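Long-range contacts in conserved hypothetical protein BatB (PDB 3IBS), which is of unknown function but carries a von Willebrand factor type A domain that binds magnesium, within a protein predicted to sit in the cell membrane: residues A[56-65]-A[86-97]; A[34-42]-A[76-84]. All blocks are in the same frame, centred on the assembly; numbering follows the deposited sequence. Where two conformers were deposited one is given.

Contact 1: A[56-65]-A[86-97]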
loop_
_atom_site.group_PDB
_atom_site.type_symbol
_atom_site.label_atom_id
_atom_site.label_comp_id
_atom_site.label_asym_id
_atom_site.label_seq_id
_atom_site.Cartn_x
_atom_site.Cartn_y
_atom_site.Cartn_z
ATOM N N ILE A 56 20.339 20.981 -0.737
ATOM C CA ILE A 56 20.209 20.699 0.690
ATOM C C ILE A 56 19.242 19.541 0.788
ATOM O O ILE A 56 18.289 19.492 0.013
ATOM C CB ILE A 56 19.596 21.923 1.395
ATOM C CG1 ILE A 56 20.658 23.012 1.552
ATOM C CG2 ILE A 56 18.955 21.552 2.742
ATOM C CD1 ILE A 56 20.077 24.386 1.700
ATOM N N VAL A 57 19.518 18.584 1.674
ATOM C CA VAL A 57 18.562 17.534 1.965
ATOM C C VAL A 57 18.051 17.757 3.394
ATOM O O VAL A 57 18.775 18.307 4.236
ATOM C CB VAL A 57 19.141 16.107 1.734
ATOM C CG1 VAL A 57 19.394 15.856 0.235
ATOM C CG2 VAL A 57 20.459 15.906 2.516
ATOM N N PHE A 58 16.791 17.410 3.651
ATOM C CA PHE A 58 16.255 17.585 5.003
ATOM C C PHE A 58 15.261 16.513 5.382
ATOM O O PHE A 58 14.552 15.923 4.533
ATOM C CB PHE A 58 15.633 18.988 5.193
ATOM C CG PHE A 58 14.332 19.205 4.435
ATOM C CD1 PHE A 58 13.095 18.899 5.037
ATOM C CD2 PHE A 58 14.342 19.730 3.147
ATOM C CE1 PHE A 58 11.896 19.105 4.358
ATOM C CE2 PHE A 58 13.156 19.952 2.453
ATOM C CZ PHE A 58 11.925 19.636 3.038
ATOM N N ALA A 59 15.222 16.256 6.683
ATOM C CA ALA A 59 14.112 15.556 7.271
ATOM C C ALA A 59 13.884 16.255 8.610
ATOM O O ALA A 59 13.408 17.387 8.627
ATOM C CB ALA A 59 14.426 14.042 7.403
ATOM N N GLY A 60 14.245 15.621 9.720
ATOM C CA GLY A 60 14.229 16.289 11.031
ATOM C C GLY A 60 15.299 17.360 11.185
ATOM O O GLY A 60 15.117 18.313 11.952
ATOM N N ASP A 61 16.413 17.194 10.472
ATOM C CA ASP A 61 17.461 18.214 10.339
ATOM C C ASP A 61 17.653 18.517 8.855
ATOM O O ASP A 61 17.131 17.781 7.999
ATOM C CB ASP A 61 18.807 17.698 10.901
ATOM C CG ASP A 61 18.770 17.442 12.422
ATOM O OD1 ASP A 61 18.173 18.256 13.170
ATOM O OD2 ASP A 61 19.339 16.414 12.873
ATOM N N ALA A 62 18.431 19.560 8.552
ATOM C CA ALA A 62 18.823 19.892 7.186
ATOM C C ALA A 62 20.339 19.978 7.058
ATOM O O ALA A 62 20.990 20.491 7.933
ATOM C CB ALA A 62 18.201 21.217 6.750
ATOM N N PHE A 63 20.889 19.506 5.943
ATOM C CA PHE A 63 22.291 19.747 5.657
ATOM C C PHE A 63 22.566 19.972 4.177
ATOM O O PHE A 63 21.759 19.606 3.322
ATOM C CB PHE A 63 23.204 18.669 6.295
ATOM C CG PHE A 63 23.276 17.362 5.541
ATOM C CD1 PHE A 63 24.155 17.201 4.460
ATOM C CD2 PHE A 63 22.524 16.266 5.956
ATOM C CE1 PHE A 63 24.248 15.962 3.769
ATOM C CE2 PHE A 63 22.610 15.028 5.277
ATOM C CZ PHE A 63 23.471 14.880 4.184
ATOM N N THR A 64 23.708 20.588 3.898
ATOM C CA THR A 64 24.143 20.868 2.549
ATOM C C THR A 64 24.659 19.613 1.882
ATOM O O THR A 64 25.657 19.028 2.325
ATOM C CB THR A 64 25.279 21.919 2.558
ATOM O OG1 THR A 64 24.773 23.144 3.117
ATOM C CG2 THR A 64 25.794 22.175 1.111
ATOM N N GLN A 65 24.002 19.211 0.806
ATOM C CA GLN A 65 24.406 18.009 0.062
ATOM C C GLN A 65 25.365 18.433 -1.025
ATOM O O GLN A 65 26.355 17.780 -1.259
ATOM C CB GLN A 65 23.183 17.272 -0.527
ATOM C CG GLN A 65 23.487 16.161 -1.601
ATOM C CD GLN A 65 24.019 14.876 -0.980
ATOM O OE1 GLN A 65 24.099 14.754 0.253
ATOM N NE2 GLN A 65 24.387 13.905 -1.825
ATOM N N LEU A 86 20.666 9.182 4.625
ATOM C CA LEU A 86 21.552 10.330 4.900
ATOM C C LEU A 86 21.202 11.064 6.209
ATOM O O LEU A 86 22.071 11.658 6.832
ATOM C CB LEU A 86 21.546 11.331 3.736
ATOM C CG LEU A 86 22.126 10.816 2.424
ATOM C CD1 LEU A 86 21.915 11.890 1.351
ATOM C CD2 LEU A 86 23.617 10.413 2.589
ATOM N N ILE A 87 19.923 11.053 6.591
ATOM C CA ILE A 87 19.472 11.704 7.835
ATOM C C ILE A 87 18.593 10.747 8.630
ATOM O O ILE A 87 17.533 10.332 8.162
ATOM C CB ILE A 87 18.663 13.002 7.554
ATOM C CG1 ILE A 87 19.495 14.009 6.752
ATOM C CG2 ILE A 87 18.152 13.634 8.878
ATOM C CD1 ILE A 87 18.688 15.167 6.209
ATOM N N SER A 88 19.013 10.412 9.845
ATOM C CA SER A 88 18.215 9.503 10.686
ATOM C C SER A 88 17.099 10.195 11.491
ATOM O O SER A 88 16.027 9.632 11.643
ATOM C CB SER A 88 19.107 8.665 11.604
ATOM O OG SER A 88 19.986 9.506 12.319
ATOM N N LYS A 89 17.346 11.399 12.000
ATOM C CA LYS A 89 16.316 12.167 12.710
ATOM C C LYS A 89 15.126 12.472 11.796
ATOM O O LYS A 89 15.281 13.100 10.740
ATOM C CB LYS A 89 16.911 13.469 13.245
ATOM C CG LYS A 89 15.912 14.406 13.886
ATOM C CD LYS A 89 16.610 15.520 14.638
ATOM C CE LYS A 89 15.618 16.537 15.188
ATOM N NZ LYS A 89 16.320 17.558 16.036
ATOM N N GLN A 90 13.933 12.028 12.195
ATOM C CA GLN A 90 12.769 12.236 11.338
ATOM C C GLN A 90 12.067 13.568 11.636
ATOM O O GLN A 90 12.291 14.177 12.676
ATOM C CB GLN A 90 11.840 11.002 11.321
ATOM C CG GLN A 90 12.489 9.778 10.574
ATOM C CD GLN A 90 12.967 10.146 9.139
ATOM O OE1 GLN A 90 12.140 10.396 8.250
ATOM N NE2 GLN A 90 14.296 10.163 8.920
ATOM N N GLY A 91 11.272 14.041 10.685
ATOM C CA GLY A 91 10.587 15.333 10.801
ATOM C C GLY A 91 10.509 15.962 9.427
ATOM O O GLY A 91 10.913 15.350 8.422
ATOM N N THR A 92 9.983 17.181 9.367
ATOM C CA THR A 92 9.794 17.881 8.106
ATOM C C THR A 92 10.268 19.318 8.303
ATOM O O THR A 92 9.460 20.253 8.305
ATOM C CB THR A 92 8.307 17.862 7.659
ATOM O OG1 THR A 92 7.795 16.529 7.742
ATOM C CG2 THR A 92 8.152 18.366 6.192
ATOM N N ALA A 93 11.581 19.480 8.449
ATOM C CA ALA A 93 12.167 20.771 8.838
ATOM C C ALA A 93 12.406 21.707 7.656
ATOM O O ALA A 93 13.551 22.043 7.327
ATOM C CB ALA A 93 13.461 20.552 9.651
ATOM N N ILE A 94 11.307 22.111 7.009
ATOM C CA ILE A 94 11.353 22.978 5.830
ATOM C C ILE A 94 11.965 24.363 6.153
ATOM O O ILE A 94 12.740 24.894 5.357
ATOM C CB ILE A 94 9.949 23.147 5.147
ATOM C CG1 ILE A 94 9.404 21.800 4.640
ATOM C CG2 ILE A 94 10.039 24.142 3.958
ATOM C CD1 ILE A 94 7.874 21.837 4.331
ATOM N N GLY A 95 11.600 24.936 7.300
ATOM C CA GLY A 95 12.155 26.221 7.753
ATOM C C GLY A 95 13.667 26.213 7.907
ATOM O O GLY A 95 14.351 27.093 7.371
ATOM N N GLU A 96 14.190 25.220 8.629
ATOM C CA GLU A 96 15.632 25.025 8.741
ATOM C C GLU A 96 16.310 24.913 7.356
ATOM O O GLU A 96 17.376 25.500 7.137
ATOM C CB GLU A 96 15.956 23.798 9.610
ATOM C CG GLU A 96 15.593 23.958 11.094
ATOM C CD GLU A 96 15.865 22.696 11.922
ATOM O OE1 GLU A 96 16.723 21.879 11.529
ATOM O OE2 GLU A 96 15.217 22.514 12.978
ATOM N N ALA A 97 15.677 24.202 6.418
ATOM C CA ALA A 97 16.265 24.036 5.083
ATOM C C ALA A 97 16.298 25.362 4.311
ATOM O O ALA A 97 17.321 25.723 3.731
ATOM C CB ALA A 97 15.547 22.928 4.282
#
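With its CG swung between the backbone N and the carbonyl carbon (chi1 71°), Phe58 sets its ring against the start of helix 94-102, while Ile87, its CG1 anti to the carbonyl carbon (chi1 -58°), runs CD1 against the backbone of the hairpin that joins strands 52-58 and 62-69. One face of the Phe58 ring has Ile94 CA over its rim; Thr92 CG2 comes in at the edge, and Ala97 CB sits obliquely 3.6 Å from Phe58 CD2. With the ring of Phe58 cut back to an alanine, Ile94 and Ala97 would be likely to lose their aromatic neighbour and a gap to open between the sheet and the first turn of the helix.

Elsewhere on the hairpin, Ile87 CD1 packs 3.6 Å from Phe58 CA, and Ile87 CG1 meets the edge of the Phe63 ring, 3.6 Å from Phe63 CE2; Val57 CG2 lies over a face of that same ring.

At the turn, backbone meets backbone. Ala93 N, at the N-cap position, gives a hydrogen bond of 2.8 Å to Ala59 O, approaching almost straight down the carbonyl. Gly60 N bonds Lys89 O at 2.9 Å, from 39° above the carbonyl plane. Gly60 CA fits close against Gln90 O, 3.3 Å away. Outside, the extended Lys89 chain crosses Asp61 at about a right angle, ending in a weak salt bridge, Lys89 NZ to Asp61 OD1 at 3.5 Å.

Gln90 OE1 accepts from Asn22 N and Thr92 OG1 bonds Glu122 O; the Thr92 side chain lies about 4 Å from the bound magnesium. The chemistry is consistent with two main-chain bonds and an apolar flank fixing the course of this metal-side loop, while Lys89 may offset the neighbouring carboxylates of Asp61 and Glu96.

Contact 2: A[34-42]-A[76-84]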
loop_
_atom_site.group_PDB
_atom_site.type_symbol
_atom_site.label_atom_id
_atom_site.label_comp_id
_atom_site.label_asym_id
_atom_site.label_seq_id
_atom_site.Cartn_x
_atom_site.Cartn_y
_atom_site.Cartn_z
ATOM N N LEU A 34 10.495 10.458 -3.900
ATOM C CA LEU A 34 11.891 10.869 -3.889
ATOM C C LEU A 34 12.569 10.666 -5.248
ATOM O O LEU A 34 13.312 11.538 -5.714
ATOM C CB LEU A 34 12.671 10.102 -2.810
ATOM C CG LEU A 34 14.150 10.440 -2.675
ATOM C CD1 LEU A 34 14.416 11.964 -2.570
ATOM C CD2 LEU A 34 14.757 9.699 -1.482
ATOM N N GLU A 35 12.336 9.512 -5.862
ATOM C CA GLU A 35 13.034 9.188 -7.115
ATOM C C GLU A 35 12.528 10.065 -8.278
ATOM O O GLU A 35 13.309 10.486 -9.136
ATOM C CB GLU A 35 12.980 7.684 -7.407
ATOM C CG GLU A 35 14.060 7.177 -8.334
ATOM C CD GLU A 35 15.490 7.409 -7.799
ATOM O OE1 GLU A 35 16.393 7.499 -8.645
ATOM O OE2 GLU A 35 15.714 7.515 -6.558
ATOM N N LYS A 36 11.230 10.351 -8.277
ATOM C CA LYS A 36 10.631 11.340 -9.175
ATOM C C LYS A 36 11.241 12.728 -8.942
ATOM O O LYS A 36 11.580 13.431 -9.898
ATOM C CB LYS A 36 9.113 11.394 -8.977
ATOM C CG LYS A 36 8.383 12.542 -9.755
ATOM C CD LYS A 36 8.439 12.312 -11.260
ATOM C CE LYS A 36 7.711 13.409 -12.045
ATOM N NZ LYS A 36 7.492 12.966 -13.481
ATOM N N ALA A 37 11.404 13.127 -7.686
ATOM C CA ALA A 37 12.068 14.404 -7.411
ATOM C C ALA A 37 13.484 14.445 -7.996
ATOM O O ALA A 37 13.898 15.445 -8.550
ATOM C CB ALA A 37 12.120 14.663 -5.910
ATOM N N LYS A 38 14.235 13.368 -7.850
ATOM C CA LYS A 38 15.597 13.335 -8.378
ATOM C C LYS A 38 15.624 13.455 -9.902
ATOM O O LYS A 38 16.412 14.207 -10.473
ATOM C CB LYS A 38 16.333 12.068 -7.882
ATOM C CG LYS A 38 16.652 12.148 -6.401
ATOM C CD LYS A 38 16.921 10.802 -5.747
ATOM C CE LYS A 38 18.193 10.147 -6.219
ATOM N NZ LYS A 38 18.561 9.111 -5.218
ATOM N N ARG A 39 14.717 12.747 -10.558
ATOM C CA ARG A 39 14.633 12.793 -12.001
ATOM C C ARG A 39 14.252 14.182 -12.490
ATOM O O ARG A 39 14.796 14.641 -13.503
ATOM C CB ARG A 39 13.651 11.728 -12.507
ATOM C CG ARG A 39 14.203 10.326 -12.246
ATOM C CD ARG A 39 13.246 9.272 -12.755
ATOM N NE ARG A 39 13.791 7.956 -12.479
ATOM C CZ ARG A 39 13.217 6.816 -12.839
ATOM N NH1 ARG A 39 12.052 6.820 -13.486
ATOM N NH2 ARG A 39 13.813 5.682 -12.529
ATOM N N LEU A 40 13.357 14.857 -11.758
ATOM C CA LEU A 40 12.980 16.236 -12.066
ATOM C C LEU A 40 14.176 17.186 -11.890
ATOM O O LEU A 40 14.387 18.076 -12.715
ATOM C CB LEU A 40 11.826 16.713 -11.166
ATOM C CG LEU A 40 11.269 18.143 -11.367
ATOM C CD1 LEU A 40 9.804 18.203 -10.892
ATOM C CD2 LEU A 40 12.084 19.226 -10.653
ATOM N N ILE A 41 14.927 17.006 -10.799
ATOM C CA ILE A 41 16.090 17.862 -10.531
ATOM C C ILE A 41 17.166 17.713 -11.618
ATOM O O ILE A 41 17.769 18.687 -12.060
ATOM C CB ILE A 41 16.697 17.570 -9.152
ATOM C CG1 ILE A 41 15.713 17.993 -8.035
ATOM C CG2 ILE A 41 18.059 18.303 -8.990
ATOM C CD1 ILE A 41 16.006 17.300 -6.693
ATOM N N SER A 42 17.407 16.473 -12.017
ATOM C CA SER A 42 18.354 16.182 -13.078
ATOM C C SER A 42 17.966 16.944 -14.345
ATOM O O SER A 42 18.821 17.544 -14.984
ATOM C CB SER A 42 18.453 14.671 -13.325
ATOM O OG SER A 42 19.402 14.412 -14.343
ATOM N N LYS A 76 24.855 16.316 -10.787
ATOM C CA LYS A 76 24.102 15.102 -11.094
ATOM C C LYS A 76 24.595 13.857 -10.337
ATOM O O LYS A 76 23.786 13.033 -9.912
ATOM C CB LYS A 76 24.053 14.878 -12.611
ATOM C CG LYS A 76 23.165 15.930 -13.279
ATOM C CD LYS A 76 23.280 15.956 -14.793
ATOM C CE LYS A 76 22.016 15.475 -15.417
ATOM N NZ LYS A 76 22.131 15.407 -16.898
HETATM N N MSE A 77 25.904 13.720 -10.143
HETATM C CA MSE A 77 26.383 12.551 -9.409
HETATM C C MSE A 77 26.161 12.668 -7.881
HETATM O O MSE A 77 26.028 11.651 -7.201
HETATM C CB MSE A 77 27.827 12.194 -9.791
HETATM C CG MSE A 77 28.891 12.938 -9.058
HETATM SE SE MSE A 77 29.374 12.042 -7.400
HETATM C CE MSE A 77 31.206 12.722 -7.242
ATOM N N PHE A 78 26.096 13.897 -7.361
ATOM C CA PHE A 78 25.694 14.132 -5.954
ATOM C C PHE A 78 24.205 13.824 -5.726
ATOM O O PHE A 78 23.783 13.406 -4.651
ATOM C CB PHE A 78 25.999 15.581 -5.544
ATOM C CG PHE A 78 27.423 15.780 -5.064
ATOM C CD1 PHE A 78 28.513 15.515 -5.903
ATOM C CD2 PHE A 78 27.677 16.215 -3.774
ATOM C CE1 PHE A 78 29.845 15.690 -5.460
ATOM C CE2 PHE A 78 28.993 16.385 -3.331
ATOM C CZ PHE A 78 30.072 16.104 -4.178
ATOM N N LEU A 79 23.427 14.029 -6.775
ATOM C CA LEU A 79 22.006 13.743 -6.768
ATOM C C LEU A 79 21.787 12.255 -6.571
ATOM O O LEU A 79 20.986 11.848 -5.740
ATOM C CB LEU A 79 21.410 14.199 -8.105
ATOM C CG LEU A 79 19.920 14.213 -8.360
ATOM C CD1 LEU A 79 19.176 15.009 -7.291
ATOM C CD2 LEU A 79 19.675 14.780 -9.748
ATOM N N GLU A 80 22.545 11.448 -7.312
ATOM C CA GLU A 80 22.374 9.994 -7.306
ATOM C C GLU A 80 22.575 9.352 -5.926
ATOM O O GLU A 80 21.929 8.347 -5.596
ATOM C CB GLU A 80 23.273 9.350 -8.391
ATOM C CG GLU A 80 23.769 7.922 -8.107
ATOM C CD GLU A 80 24.980 7.880 -7.152
ATOM O OE1 GLU A 80 25.878 8.770 -7.235
ATOM O OE2 GLU A 80 25.031 6.942 -6.316
ATOM N N SER A 81 23.457 9.925 -5.114
ATOM C CA SER A 81 23.757 9.351 -3.802
ATOM C C SER A 81 22.694 9.684 -2.720
ATOM O O SER A 81 22.752 9.164 -1.600
ATOM C CB SER A 81 25.158 9.790 -3.354
ATOM O OG SER A 81 25.119 11.095 -2.776
ATOM N N ILE A 82 21.725 10.536 -3.054
ATOM C CA ILE A 82 20.698 10.947 -2.098
ATOM C C ILE A 82 19.715 9.812 -1.747
ATOM O O ILE A 82 19.132 9.195 -2.630
ATOM C CB ILE A 82 19.933 12.214 -2.591
ATOM C CG1 ILE A 82 20.900 13.416 -2.643
ATOM C CG2 ILE A 82 18.717 12.508 -1.684
ATOM C CD1 ILE A 82 20.341 14.670 -3.266
ATOM N N SER A 83 19.572 9.534 -0.452
ATOM C CA SER A 83 18.541 8.616 0.050
ATOM C C SER A 83 18.216 8.987 1.504
ATOM O O SER A 83 18.994 9.701 2.136
ATOM C CB SER A 83 19.017 7.164 -0.057
ATOM O OG SER A 83 19.940 6.870 0.968
ATOM N N PRO A 84 17.072 8.506 2.047
ATOM C CA PRO A 84 16.649 8.859 3.407
ATOM C C PRO A 84 17.663 8.517 4.505
ATOM O O PRO A 84 17.680 9.165 5.542
ATOM C CB PRO A 84 15.367 8.026 3.594
ATOM C CG PRO A 84 14.817 7.930 2.200
ATOM C CD PRO A 84 16.049 7.684 1.363
HETATM O O HOH W 1 19.689 7.357 -6.970
#
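Segments 34-42 and 76-80 of helices 33-46 and 72-80 run antiparallel, their local axes 10.3 Å apart at an angle of 179°, on one face of the central sheet of this Rossmann-like von Willebrand factor A fold. Leu79 fills the middle of the interface. Its CG is anti to the backbone N (chi1 -172°) and, with chi2 at 54°, this turns both methyls toward the facing helix: Leu79 CD1 settles 3.9 Å from Ile41 CG2 and equally near Lys38 CG, and Leu79 CD2 presses on the backbone, 3.4 Å from Lys38 O. On the sheet side, Ile41, Leu79 and Ile82 all rest on Met55 of strand 52-58.

Toward the start of helix 33-46, Leu34 CD2 packs 3.7 Å from Pro84 CD, crossing the proline ring at a slant. At the far end Ser42 lies beside the Lys76 chain, whose ammonium goes on to a salt bridge with Asp46.

Lys38 supplies the polar link. Its aliphatic part slides past Leu79 in the opposite direction, then bends at chi3 to bring NZ to the carbonyls of Glu80 and Ile82. Lys38 NZ also makes a 3.5 Å salt bridge with Glu35 OE2 of the same helix. A water accepts from Lys38 NZ and donates to Glu80 O, to which NZ makes a weak direct bond as well. The shortest direct link is the hydrogen bond from Lys38 NZ to Ile82 O, 2.7 Å long and in the carbonyl plane.

Overall arrangement
Both contacts are partly buried: contact 1 has an exposed rim at Lys89 and Glu96, contact 2 a buried middle at Leu79 and Ile41. Contact 2 joins two helices that pack on strand 52-58; contact 1 includes the end of that strand, wraps the hairpin at the sheet's edge and reaches the first turn of helix 94-102 on the opposite face, beside the magnesium site. Their chemistry follows: main-chain bonds where the loops meet in contact 1, with aromatic packing against a helix and a loop; a leucine core with a lysine bonding to carbonyls in contact 2. They also touch, since Gln65 NE2 probably bonds Phe78 O and Val57 CG1 packs on Ile82 CD1.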